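Local coordinates for tartrate dehydrogenase/decarboxylase (Pseudomonas putida, PDB 3FLK), which oxidises tartrate with NAD, converts meso-tartrate to D-glycerate and oxidatively decarboxylates D-malate to pyruvate, as a homodimer that needs magnesium or manganese, at residues 112-116 with 331-335; 44-48 with 57-61. The protein carries 1 engineered substitution. All coordinates share one frame; numbering follows the deposited sequence.

Contacts 1 and 2 lie on opposite sides of the chain's centre, with their centres about 36 Å apart and their nearest atoms about 27 Å apart. Each involves a loop that leaves a strand of the same mixed sheet, 105-111 for contact 1 and the edge strand 39-43 for contact 2, but they share no helix. Contact 1 brings together segments separated by 214 residues, yet is only partly buried: loop side chains pack on Ile-334 and Glu-331 of one helix, and two waters bridge its backbone carbonyls. Contact 2 is local, with eight residues between its segments, and buried. It combines a direct backbone hydrogen bond with a proline-on-tryptophan contact, while a sulfate occupies its charged margin.

Contact 1 (112-116 with 331-335); sequences LFPGV and ERVIA
Ile-334 and Glu-331 of helix 317-336 both approach the Phe-113 ring obliquely, from the same side of its plane. Phe-113 begins a type II beta turn, Phe-113 to Val-116, in the loop after strand 105-111, and the contact docks that turn near the C-terminal end of the helix. Ile-334 CD1 lies 3.8 Å from Phe-113 CD2, while Glu-331 CG reaches the CD1 and CE1 atoms of the ring, 3.7 Å from Phe-113 CE1. Glu-331 thus touches the ring with a methylene and not with its carboxylate. Trp-303 of helix 299-313 also meets this ring, the two planes standing at about 65°.

With chi1 at -68°, the Phe-113 ring stands beside the backbone N, where CD2 meets the end of Ile-334. The other branch of Ile-334 works on the turn itself: CG2 packs 3.5 Å from Val-116 CG2 and 3.5 Å from Pro-114 O. Gly-115 fills the third turn position with phi at 95°, a conformation that calls for glycine. Separately, its backbone runs close to Ala-335, leaving little room for a side chain.

No direct hydrogen bond spans the segments; two waters do that work, each donating to both sides. One binds Pro-114 O at 2.7 Å and Glu-331 O at 2.8 Å, the latter carbonyl also accepting the helical bond from Ala-335 N. The second joins Gly-115 O at 2.8 Å to Ile-334 O at 3.1 Å.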
ATOM      1  N   LEU A 112       5.245  16.798   8.098  1.00 19.01           N
ATOM      2  CA  LEU A 112       4.299  17.879   7.839  1.00 19.91           C
ATOM      3  C   LEU A 112       4.888  19.196   8.340  1.00 20.44           C
ATOM      4  O   LEU A 112       5.151  19.355   9.536  1.00 20.55           O
ATOM      5  CB  LEU A 112       2.947  17.595   8.506  1.00 19.79           C
ATOM      6  CG  LEU A 112       1.858  18.676   8.533  1.00 20.03           C
ATOM      7  CD1 LEU A 112       1.296  18.973   7.141  1.00 19.99           C
ATOM      8  CD2 LEU A 112       0.744  18.259   9.477  1.00 20.20           C
ATOM      9  N   PHE A 113       5.109  20.125   7.412  1.00 21.06           N
ATOM     10  CA  PHE A 113       5.647  21.446   7.737  1.00 21.76           C
ATOM     11  C   PHE A 113       4.523  22.438   8.051  1.00 22.21           C
ATOM     12  O   PHE A 113       3.414  22.297   7.531  1.00 22.06           O
ATOM     13  CB  PHE A 113       6.498  21.980   6.579  1.00 21.84           C
ATOM     14  CG  PHE A 113       7.771  21.213   6.348  1.00 22.07           C
ATOM     15  CD1 PHE A 113       8.915  21.498   7.087  1.00 22.86           C
ATOM     16  CD2 PHE A 113       7.832  20.217   5.380  1.00 22.42           C
ATOM     17  CE1 PHE A 113      10.101  20.793   6.871  1.00 22.89           C
ATOM     18  CE2 PHE A 113       9.013  19.506   5.158  1.00 22.69           C
ATOM     19  CZ  PHE A 113      10.149  19.797   5.904  1.00 22.51           C
ATOM     20  N   PRO A 114       4.798  23.434   8.917  1.00 22.75           N
ATOM     21  CA  PRO A 114       3.846  24.530   9.126  1.00 23.32           C
ATOM     22  C   PRO A 114       3.558  25.279   7.828  1.00 23.91           C
ATOM     23  O   PRO A 114       4.482  25.568   7.062  1.00 23.96           O
ATOM     24  CB  PRO A 114       4.574  25.445  10.117  1.00 23.29           C
ATOM     25  CG  PRO A 114       5.545  24.559  10.810  1.00 23.00           C
ATOM     26  CD  PRO A 114       5.989  23.573   9.776  1.00 22.73           C
ATOM     27  N   GLY A 115       2.282  25.569   7.580  1.00 24.65           N
ATOM     28  CA  GLY A 115       1.866  26.291   6.379  1.00 25.67           C
ATOM     29  C   GLY A 115       1.436  25.411   5.219  1.00 26.39           C
ATOM     30  O   GLY A 115       1.011  25.917   4.178  1.00 26.52           O
ATOM     31  N   VAL A 116       1.555  24.095   5.388  1.00 27.10           N
ATOM     32  CA  VAL A 116       1.097  23.135   4.382  1.00 27.72           C
ATOM     33  C   VAL A 116      -0.368  22.785   4.650  1.00 28.08           C
ATOM     34  O   VAL A 116      -0.737  22.516   5.794  1.00 28.13           O
ATOM     35  CB  VAL A 116       1.940  21.825   4.394  1.00 27.76           C
ATOM     36  CG1 VAL A 116       1.553  20.911   3.235  1.00 27.91           C
ATOM     37  CG2 VAL A 116       3.423  22.128   4.331  1.00 27.90           C
ATOM     38  N   GLU A 331      11.763  25.322   5.108  1.00 18.49           N
ATOM     39  CA  GLU A 331      10.699  25.609   6.081  1.00 18.94           C
ATOM     40  C   GLU A 331      10.115  27.012   5.912  1.00 18.60           C
ATOM     41  O   GLU A 331       8.895  27.184   5.908  1.00 18.36           O
ATOM     42  CB  GLU A 331      11.219  25.453   7.517  1.00 18.86           C
ATOM     43  CG  GLU A 331      11.438  24.017   7.979  1.00 19.88           C
ATOM     44  CD  GLU A 331      12.357  23.915   9.196  1.00 20.49           C
ATOM     45  OE1 GLU A 331      12.507  24.914   9.937  1.00 22.74           O
ATOM     46  OE2 GLU A 331      12.940  22.829   9.407  1.00 22.57           O
ATOM     47  N   ARG A 332      10.994  28.002   5.772  1.00 18.61           N
ATOM     48  CA  ARG A 332      10.585  29.408   5.659  1.00 18.76           C
ATOM     49  C   ARG A 332       9.778  29.685   4.392  1.00 18.49           C
ATOM     50  O   ARG A 332       8.751  30.365   4.434  1.00 18.41           O
ATOM     51  CB  ARG A 332      11.807  30.330   5.734  1.00 18.92           C
ATOM     52  CG  ARG A 332      12.401  30.445   7.133  1.00 20.02           C
ATOM     53  CD  ARG A 332      13.738  31.163   7.114  1.00 22.39           C
ATOM     54  NE  ARG A 332      14.260  31.379   8.463  1.00 24.53           N
ATOM     55  CZ  ARG A 332      14.216  32.540   9.112  1.00 25.48           C
ATOM     56  NH1 ARG A 332      13.678  33.613   8.542  1.00 26.05           N
ATOM     57  NH2 ARG A 332      14.718  32.631  10.335  1.00 26.14           N
ATOM     58  N   VAL A 333      10.247  29.140   3.274  1.00 18.35           N
ATOM     59  CA  VAL A 333       9.592  29.296   1.977  1.00 18.20           C
ATOM     60  C   VAL A 333       8.184  28.679   1.975  1.00 18.06           C
ATOM     61  O   VAL A 333       7.236  29.275   1.450  1.00 17.85           O
ATOM     62  CB  VAL A 333      10.499  28.734   0.848  1.00 18.33           C
ATOM     63  CG1 VAL A 333       9.699  28.259  -0.344  1.00 18.77           C
ATOM     64  CG2 VAL A 333      11.532  29.780   0.433  1.00 18.20           C
ATOM     65  N   ILE A 334       8.053  27.502   2.587  1.00 17.95           N
ATOM     66  CA  ILE A 334       6.751  26.845   2.755  1.00 17.93           C
ATOM     67  C   ILE A 334       5.810  27.692   3.626  1.00 18.27           C
ATOM     68  O   ILE A 334       4.643  27.891   3.275  1.00 18.05           O
ATOM     69  CB  ILE A 334       6.900  25.409   3.336  1.00 17.85           C
ATOM     70  CG1 ILE A 334       7.519  24.472   2.291  1.00 17.62           C
ATOM     71  CG2 ILE A 334       5.554  24.871   3.808  1.00 17.59           C
ATOM     72  CD1 ILE A 334       7.939  23.101   2.833  1.00 17.64           C
ATOM     73  N   ALA A 335       6.326  28.195   4.747  1.00 18.63           N
ATOM     74  CA  ALA A 335       5.554  29.077   5.629  1.00 19.18           C
ATOM     75  C   ALA A 335       5.084  30.343   4.903  1.00 19.53           C
ATOM     76  O   ALA A 335       3.964  30.807   5.122  1.00 19.76           O
ATOM     77  CB  ALA A 335       6.361  29.437   6.872  1.00 19.28           C
TER
HETATM   78  O   HOH W   1       7.169  25.494   7.293  1.00 19.50           O
HETATM   79  O   HOH W   2       2.461  26.187   1.818  1.00 36.50           O

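Contact 2 (44-48 with 57-61); sequences FEWAS and KMMPD. With SO4 (sulfate ion), chain L.
Pro-60 sits over one face of the Trp-46 indole in a CH-pi contact: Pro-60 CD is 3.6 Å from the centroid of the five-membered ring of Trp-46 and only 20° off its normal. Phe-44 CB lies over the opposite face, toward the rim. Met-59, a selenomethionine, approaches the six-membered ring obliquely, with its CG 4.0 Å from Trp-46 CE3 and its selenium beside CZ3, a Met-aromatic contact. The same CG also packs against the CB of Ala-47.

Next to the indole, the backbones are joined by one hydrogen bond, Ala-47 N to Met-58 O at 2.9 Å. Its N-H...O angle of 133° shows a distinctly bent bond. Selenomethionine Met-58 folds back through bends at chi2 and chi3, which bring its CE to 3.5 Å from Ser-48 O.

Behind these contacts, Ala-47 adopts a left-handed backbone conformation, and Ser-48 OG donates to Glu-45 O at 2.9 Å, within the carbonyl plane, tying the loop back on itself. Separate from this is a charged margin within 57-61, on the solvent side. There a sulfate, probably from the crystallisation liquor, receives Lys-57 NZ on O1 at 3.1 Å. Asp-61 N gives that same O1 a nearly straight bond of 3.0 Å and 167°. A salt bridge of 3.0 Å from Lys-57 NZ to Asp-61 OD1 completes this charged group; the amine meets OD1 from above the carboxylate plane.

The two loops flank helix 49-55, for which Ser-48 is the N-cap; Tyr-51 of that helix meets Trp-46 edge-to-face. Trp-46 also packs on helix 63-67, Met-59 on helix 94-100, and Ala-47 on Ile-11 of strand 6-13.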
ATOM      1  N   PHE A  44      25.869  14.209 -16.342  1.00 25.36           N
ATOM      2  CA  PHE A  44      25.833  13.097 -17.287  1.00 25.11           C
ATOM      3  C   PHE A  44      24.473  13.021 -17.968  1.00 25.08           C
ATOM      4  O   PHE A  44      23.434  13.152 -17.314  1.00 24.92           O
ATOM      5  CB  PHE A  44      26.152  11.777 -16.580  1.00 25.00           C
ATOM      6  CG  PHE A  44      27.541  11.717 -16.006  1.00 25.07           C
ATOM      7  CD1 PHE A  44      28.612  11.298 -16.788  1.00 25.25           C
ATOM      8  CD2 PHE A  44      27.780  12.084 -14.687  1.00 24.95           C
ATOM      9  CE1 PHE A  44      29.898  11.239 -16.264  1.00 25.43           C
ATOM     10  CE2 PHE A  44      29.065  12.032 -14.154  1.00 25.35           C
ATOM     11  CZ  PHE A  44      30.125  11.608 -14.946  1.00 25.12           C
ATOM     12  N   GLU A  45      24.494  12.808 -19.284  1.00 25.03           N
ATOM     13  CA  GLU A  45      23.284  12.806 -20.104  1.00 25.10           C
ATOM     14  C   GLU A  45      22.641  11.424 -20.202  1.00 24.70           C
ATOM     15  O   GLU A  45      21.500  11.295 -20.651  1.00 24.65           O
ATOM     16  CB  GLU A  45      23.582  13.342 -21.511  1.00 25.41           C
ATOM     17  CG  GLU A  45      24.247  14.720 -21.546  1.00 26.95           C
ATOM     18  CD  GLU A  45      23.370  15.820 -20.972  1.00 29.04           C
ATOM     19  OE1 GLU A  45      22.275  16.064 -21.523  1.00 30.45           O
ATOM     20  OE2 GLU A  45      23.784  16.450 -19.973  1.00 30.19           O
ATOM     21  N   TRP A  46      23.374  10.393 -19.788  1.00 24.36           N
ATOM     22  CA  TRP A  46      22.840   9.033 -19.818  1.00 23.97           C
ATOM     23  C   TRP A  46      21.954   8.711 -18.613  1.00 23.68           C
ATOM     24  O   TRP A  46      21.606   9.609 -17.838  1.00 23.63           O
ATOM     25  CB  TRP A  46      23.931   7.978 -20.054  1.00 24.02           C
ATOM     26  CG  TRP A  46      25.269   8.243 -19.427  1.00 23.88           C
ATOM     27  CD1 TRP A  46      26.322   8.903 -19.991  1.00 23.82           C
ATOM     28  CD2 TRP A  46      25.716   7.803 -18.140  1.00 23.89           C
ATOM     29  NE1 TRP A  46      27.390   8.921 -19.128  1.00 24.05           N
ATOM     30  CE2 TRP A  46      27.047   8.250 -17.985  1.00 24.10           C
ATOM     31  CE3 TRP A  46      25.119   7.080 -17.098  1.00 23.94           C
ATOM     32  CZ2 TRP A  46      27.791   7.998 -16.829  1.00 24.24           C
ATOM     33  CZ3 TRP A  46      25.858   6.832 -15.948  1.00 23.97           C
ATOM     34  CH2 TRP A  46      27.182   7.292 -15.824  1.00 24.12           C
ATOM     35  N   ALA A  47      21.594   7.435 -18.460  1.00 23.30           N
ATOM     36  CA  ALA A  47      20.542   7.015 -17.526  1.00 23.04           C
ATOM     37  C   ALA A  47      19.254   7.791 -17.825  1.00 22.92           C
ATOM     38  O   ALA A  47      18.587   8.321 -16.927  1.00 22.85           O
ATOM     39  CB  ALA A  47      20.986   7.182 -16.066  1.00 23.00           C
ATOM     40  N   SER A  48      18.937   7.859 -19.116  1.00 22.70           N
ATOM     41  CA  SER A  48      17.766   8.558 -19.627  1.00 22.53           C
ATOM     42  C   SER A  48      17.237   7.810 -20.842  1.00 22.53           C
ATOM     43  O   SER A  48      17.974   7.054 -21.490  1.00 22.34           O
ATOM     44  CB  SER A  48      18.122   9.997 -20.009  1.00 22.50           C
ATOM     45  OG  SER A  48      18.949  10.036 -21.164  1.00 22.70           O
ATOM     46  N   LYS A  57      20.574   1.144 -25.104  1.00 27.83           N
ATOM     47  CA  LYS A  57      20.777   0.866 -23.683  1.00 27.82           C
ATOM     48  C   LYS A  57      20.672   2.154 -22.872  1.00 27.62           C
ATOM     49  O   LYS A  57      20.937   3.240 -23.386  1.00 27.37           O
ATOM     50  CB  LYS A  57      22.124   0.172 -23.440  1.00 28.01           C
ATOM     51  CG  LYS A  57      23.326   0.865 -24.065  1.00 28.51           C
ATOM     52  CD  LYS A  57      24.529  -0.061 -24.090  1.00 29.85           C
ATOM     53  CE  LYS A  57      25.570   0.414 -25.085  1.00 30.43           C
ATOM     54  NZ  LYS A  57      26.650  -0.596 -25.258  1.00 31.21           N
HETATM   55  N   MSE A  58      20.285   2.022 -21.606  1.00 27.51           N
HETATM   56  CA  MSE A  58      20.067   3.169 -20.728  1.00 27.59           C
HETATM   57  C   MSE A  58      21.358   3.909 -20.386  1.00 27.71           C
HETATM   58  O   MSE A  58      21.354   5.126 -20.195  1.00 27.44           O
HETATM   59  CB  MSE A  58      19.365   2.726 -19.441  1.00 27.54           C
HETATM   60  CG  MSE A  58      17.956   2.183 -19.643  1.00 27.68           C
HETATM   61 SE   MSE A  58      16.691   3.506 -20.338  1.00 29.32          SE
HETATM   62  CE  MSE A  58      16.930   4.892 -18.996  1.00 27.53           C
HETATM   63  N   MSE A  59      22.457   3.161 -20.310  1.00 27.99           N
HETATM   64  CA  MSE A  59      23.754   3.693 -19.890  1.00 28.67           C
HETATM   65  C   MSE A  59      24.885   3.033 -20.676  1.00 28.21           C
HETATM   66  O   MSE A  59      24.716   1.917 -21.172  1.00 28.07           O
HETATM   67  CB  MSE A  59      23.971   3.428 -18.399  1.00 28.51           C
HETATM   68  CG  MSE A  59      22.822   3.843 -17.512  1.00 29.18           C
HETATM   69 SE   MSE A  59      23.292   3.750 -15.646  1.00 31.04          SE
HETATM   70  CE  MSE A  59      23.356   1.814 -15.409  1.00 30.15           C
ATOM     71  N   PRO A  60      26.048   3.714 -20.784  1.00 28.07           N
ATOM     72  CA  PRO A  60      27.221   3.071 -21.378  1.00 28.03           C
ATOM     73  C   PRO A  60      27.694   1.881 -20.541  1.00 27.99           C
ATOM     74  O   PRO A  60      27.439   1.832 -19.335  1.00 27.81           O
ATOM     75  CB  PRO A  60      28.276   4.183 -21.372  1.00 27.99           C
ATOM     76  CG  PRO A  60      27.829   5.135 -20.320  1.00 27.95           C
ATOM     77  CD  PRO A  60      26.336   5.103 -20.384  1.00 28.02           C
ATOM     78  N   ASP A  61      28.379   0.939 -21.185  1.00 28.07           N
ATOM     79  CA  ASP A  61      28.850  -0.281 -20.525  1.00 28.25           C
ATOM     80  C   ASP A  61      29.774  -0.013 -19.333  1.00 28.07           C
ATOM     81  O   ASP A  61      29.807  -0.800 -18.386  1.00 28.07           O
ATOM     82  CB  ASP A  61      29.552  -1.200 -21.535  1.00 28.54           C
ATOM     83  CG  ASP A  61      28.587  -1.849 -22.522  1.00 29.20           C
ATOM     84  OD1 ASP A  61      27.375  -1.545 -22.493  1.00 29.89           O
ATOM     85  OD2 ASP A  61      29.051  -2.678 -23.336  1.00 30.56           O
TER
HETATM   86  S   SO4 L 408      30.045   1.835 -24.216  1.00 62.21           S
HETATM   87  O1  SO4 L 408      28.613   1.571 -24.103  1.00 61.94           O
HETATM   88  O2  SO4 L 408      30.639   0.863 -25.129  1.00 62.28           O
HETATM   89  O3  SO4 L 408      30.253   3.184 -24.736  1.00 62.18           O
HETATM   90  O4  SO4 L 408      30.679   1.721 -22.905  1.00 62.03           O